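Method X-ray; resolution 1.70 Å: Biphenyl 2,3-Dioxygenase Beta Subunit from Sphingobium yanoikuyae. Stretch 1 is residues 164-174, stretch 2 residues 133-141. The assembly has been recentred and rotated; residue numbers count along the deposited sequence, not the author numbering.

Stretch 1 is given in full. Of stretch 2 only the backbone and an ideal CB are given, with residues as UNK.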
# COMPACT_ATOMS: atom_id res chain seq x y z
N VAL B 164 -2.43 9.94 -12.76
CA VAL B 164 -3.52 10.01 -11.76
C VAL B 164 -2.88 10.36 -10.43
O VAL B 164 -2.03 9.62 -9.94
CB VAL B 164 -4.26 8.68 -11.64
CG1 VAL B 164 -5.31 8.73 -10.50
CG2 VAL B 164 -4.89 8.26 -13.00
N THR B 165 -3.24 11.52 -9.89
CA THR B 165 -2.61 12.04 -8.65
C THR B 165 -3.15 11.22 -7.45
O THR B 165 -4.39 11.13 -7.26
CB THR B 165 -2.97 13.49 -8.45
OG1 THR B 165 -2.66 14.22 -9.62
CG2 THR B 165 -2.27 14.04 -7.21
N GLN B 166 -2.26 10.59 -6.68
CA GLN B 166 -2.70 9.77 -5.53
C GLN B 166 -2.57 10.61 -4.25
O GLN B 166 -1.69 10.37 -3.38
CB GLN B 166 -1.92 8.43 -5.47
CG GLN B 166 -2.01 7.68 -6.76
CD GLN B 166 -1.54 6.23 -6.68
OE1 GLN B 166 -0.87 5.72 -7.63
NE2 GLN B 166 -1.86 5.57 -5.58
N ASP B 167 -3.37 11.68 -4.20
CA ASP B 167 -3.42 12.56 -3.02
C ASP B 167 -4.75 13.30 -3.12
O ASP B 167 -5.30 13.41 -4.24
CB ASP B 167 -2.24 13.54 -3.12
CG ASP B 167 -1.95 14.38 -1.86
OD1 ASP B 167 -2.83 14.62 -1.02
OD2 ASP B 167 -0.76 14.89 -1.75
N LYS B 168 -5.23 13.81 -1.99
CA LYS B 168 -6.41 14.67 -1.98
C LYS B 168 -6.26 15.89 -2.85
O LYS B 168 -7.24 16.37 -3.41
CB LYS B 168 -6.70 15.14 -0.55
CG LYS B 168 -7.29 14.07 0.35
CD LYS B 168 -7.25 14.60 1.79
CE LYS B 168 -8.10 13.71 2.72
NZ LYS B 168 -7.62 12.33 2.80
N ASN B 169 -5.04 16.45 -2.93
CA ASN B 169 -4.85 17.70 -3.67
C ASN B 169 -3.40 17.89 -4.04
O ASN B 169 -2.53 17.09 -3.61
CB ASN B 169 -5.31 18.88 -2.84
CG ASN B 169 -4.45 19.08 -1.53
OD1 ASN B 169 -3.26 19.44 -1.56
ND2 ASN B 169 -5.11 18.89 -0.40
N LEU B 170 -3.15 18.91 -4.84
CA LEU B 170 -1.79 19.34 -5.21
C LEU B 170 -1.58 20.76 -4.79
O LEU B 170 -0.88 21.54 -5.50
CB LEU B 170 -1.57 19.18 -6.75
CG LEU B 170 -1.41 17.78 -7.31
CD1 LEU B 170 -1.54 17.73 -8.86
CD2 LEU B 170 -0.05 17.21 -6.94
N TYR B 171 -2.13 21.09 -3.61
CA TYR B 171 -2.06 22.43 -3.03
C TYR B 171 -0.76 22.59 -2.23
O TYR B 171 -0.76 22.76 -1.00
CB TYR B 171 -3.32 22.79 -2.17
CG TYR B 171 -3.63 24.27 -2.27
CD1 TYR B 171 -2.87 25.21 -1.57
CD2 TYR B 171 -4.56 24.75 -3.17
CE1 TYR B 171 -3.11 26.59 -1.70
CE2 TYR B 171 -4.83 26.10 -3.29
CZ TYR B 171 -4.07 27.03 -2.59
OH TYR B 171 -4.31 28.39 -2.71
N PHE B 172 0.34 22.60 -2.99
CA PHE B 172 1.67 22.99 -2.48
C PHE B 172 2.44 23.61 -3.60
O PHE B 172 2.19 23.34 -4.76
CB PHE B 172 2.40 21.79 -1.91
CG PHE B 172 2.56 20.66 -2.86
CD1 PHE B 172 3.64 20.63 -3.74
CD2 PHE B 172 1.61 19.63 -2.89
CE1 PHE B 172 3.79 19.56 -4.62
CE2 PHE B 172 1.73 18.56 -3.75
CZ PHE B 172 2.79 18.50 -4.61
N PHE B 173 3.40 24.46 -3.26
CA PHE B 173 4.23 25.09 -4.27
C PHE B 173 5.52 24.32 -4.51
O PHE B 173 6.00 23.60 -3.65
CB PHE B 173 4.58 26.52 -3.86
CG PHE B 173 3.39 27.40 -3.68
CD1 PHE B 173 2.65 27.83 -4.76
CD2 PHE B 173 3.01 27.81 -2.42
CE1 PHE B 173 1.56 28.64 -4.59
CE2 PHE B 173 1.92 28.62 -2.25
CZ PHE B 173 1.20 29.04 -3.34
N CYS B 174 6.07 24.48 -5.70
CA CYS B 174 7.40 24.00 -6.03
C CYS B 174 8.15 25.11 -6.77
O CYS B 174 7.64 26.21 -6.90
CB CYS B 174 7.31 22.77 -6.93
SG CYS B 174 6.44 21.40 -6.22
OXT CYS B 174 9.09 24.87 -7.34
N UNK B 133 0.03 9.89 4.40
CA UNK B 133 1.36 10.12 3.79
C UNK B 133 1.13 10.05 2.28
O UNK B 133 0.49 9.10 1.76
CB UNK B 133 2.40 9.10 4.25
N UNK B 134 1.57 11.08 1.57
CA UNK B 134 1.54 11.06 0.14
C UNK B 134 2.89 11.55 -0.38
O UNK B 134 3.62 12.33 0.31
CB UNK B 134 0.39 11.91 -0.39
N UNK B 135 3.21 11.06 -1.57
CA UNK B 135 4.54 11.34 -2.17
C UNK B 135 4.41 11.72 -3.61
O UNK B 135 3.68 11.06 -4.36
CB UNK B 135 5.47 10.13 -2.05
N UNK B 136 5.13 12.76 -4.04
CA UNK B 136 5.05 13.24 -5.42
C UNK B 136 6.45 13.39 -5.98
O UNK B 136 7.37 13.79 -5.25
CB UNK B 136 4.29 14.57 -5.50
N UNK B 137 6.61 13.10 -7.25
CA UNK B 137 7.83 13.44 -7.95
C UNK B 137 7.51 14.22 -9.18
O UNK B 137 6.50 13.96 -9.86
CB UNK B 137 8.63 12.19 -8.31
N UNK B 138 8.37 15.22 -9.40
CA UNK B 138 8.23 16.19 -10.49
C UNK B 138 9.59 16.60 -11.08
O UNK B 138 10.62 16.60 -10.37
CB UNK B 138 7.49 17.43 -9.99
N UNK B 139 9.56 16.98 -12.35
CA UNK B 139 10.65 17.76 -12.99
C UNK B 139 10.25 19.23 -12.93
O UNK B 139 9.06 19.62 -12.99
CB UNK B 139 10.90 17.32 -14.43
N UNK B 140 11.22 20.08 -12.72
CA UNK B 140 11.01 21.49 -12.69
C UNK B 140 11.93 22.12 -13.75
O UNK B 140 13.10 21.78 -13.86
CB UNK B 140 11.27 22.05 -11.29
N UNK B 141 11.36 23.02 -14.55
CA UNK B 141 12.09 23.74 -15.58
C UNK B 141 11.84 25.23 -15.28
O UNK B 141 10.71 25.69 -15.46
CB UNK B 141 11.64 23.34 -16.99

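Stretch 2 is a strand throughout, and its even-numbered positions from 134 to 140 turn CA-to-CB toward stretch 1.

Position 133 has nothing of stretch 1 within 5.5 Å of its ideal CB. Stretch 1 sets no preference here; the extended backbone favours beta-branched residues but admits many others. The residue is Val133, which makes no contact with stretch 1.

Position 134 points toward stretch 1. Its ideal CB lies 3.5 Å from Asp167 OD2 and 4.0 Å from Gln166 O. An acceptor this close calls for a short donor: serine or threonine would suit, and a beta-branched residue fits the strand angles. The residue is Thr134, with chi1 in p. Thr134 OG1 donates to Asp167 OD2 at 2.8 Å.

Position 135 points away, so many side chains would do. It is Val135, and its contribution is from the backbone: a water donates to Val135 O (2.8 Å) and to Gln166 O (2.9 Å), bridging the two stretches.

Position 136 points toward stretch 1. Its ideal CB is 4.3 Å from Phe172 CZ and 5.3 Å from Leu170 CD2, with the Asp167 carboxylate further along. Apolar surroundings with a charged acceptor beyond them suit a flat side chain carrying a donor at its far end. Histidine is a strong candidate; glutamine or a longer basic residue is conceivable. The residue is His136, chi1 in m. His136 NE2 donates to Asp167 OD2 at 2.8 Å, nearly straight at 170°. That oxygen thus accepts from both this ring and Thr134. Phe172 CZ lies over one face of the imidazole, 3.8 Å from His136 CD2; the ring planes meet at 49°. His136 CE1 approaches Leu170 CD2 at 3.5 Å and, at the ring edge, Thr165 CG2 at 3.8 Å.

Position 137 is out of reach of stretch 1, which leaves the choice open. It is Thr137, its OG1 hydrogen-bonded elsewhere in the structure.

Position 138 points toward stretch 1, but no atom of stretch 1 lies within 5.5 Å of its ideal CB. The Cys174 sulfur beyond favours a medium or large apolar chain, such as leucine or methionine. It is Leu138, whose CD1 comes 4.2 Å from Cys174 SG.

Position 139 is out of reach, and its backbone angles do not demand glycine, so many side chains would do. It is Gly139.

Position 140 points toward the C-terminal carboxylate; its ideal CB is 5.3 Å from Cys174 OXT. Arginine or lysine would suit. It is Arg140, whose NH1 donates to Cys174 OXT at 2.7 Å in a salt bridge.

Position 141 is out of reach, so the choice is open. It is Glu141, without contact to stretch 1.

Stretch 2 (133-141) VTVHTLGRE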
# COMPACT_ATOMS: atom_id res chain seq x y z
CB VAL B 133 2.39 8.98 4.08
CG1 VAL B 133 3.76 9.32 3.42
CG2 VAL B 133 2.55 8.66 5.52
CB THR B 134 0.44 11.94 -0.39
OG1 THR B 134 0.65 13.29 0.01
CG2 THR B 134 -1.01 11.42 0.06
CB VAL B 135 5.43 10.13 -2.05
CG1 VAL B 135 6.87 10.46 -2.65
CG2 VAL B 135 5.50 9.65 -0.59
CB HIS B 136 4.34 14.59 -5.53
CG HIS B 136 2.95 14.59 -5.00
ND1 HIS B 136 1.84 14.32 -5.78
CD2 HIS B 136 2.51 14.80 -3.75
CE1 HIS B 136 0.76 14.42 -5.01
NE2 HIS B 136 1.14 14.65 -3.77
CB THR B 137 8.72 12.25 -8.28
OG1 THR B 137 8.04 11.35 -9.15
CG2 THR B 137 9.09 11.54 -7.00
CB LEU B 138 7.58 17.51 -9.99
CG LEU B 138 6.24 17.57 -9.26
CD1 LEU B 138 6.55 17.51 -7.77
CD2 LEU B 138 5.38 18.85 -9.59
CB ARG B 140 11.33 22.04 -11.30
CG ARG B 140 11.22 23.55 -11.24
CD ARG B 140 11.21 24.08 -9.83
NE ARG B 140 12.48 23.83 -9.15
CZ ARG B 140 12.73 24.10 -7.88
NH1 ARG B 140 11.82 24.68 -7.13
NH2 ARG B 140 13.93 23.83 -7.36
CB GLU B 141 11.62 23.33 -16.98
CG GLU B 141 11.86 21.85 -17.27
CD GLU B 141 11.24 21.34 -18.57
OE1 GLU B 141 10.55 22.09 -19.31
OE2 GLU B 141 11.47 20.13 -18.85
O HOH W 1 0.86 11.26 -4.39
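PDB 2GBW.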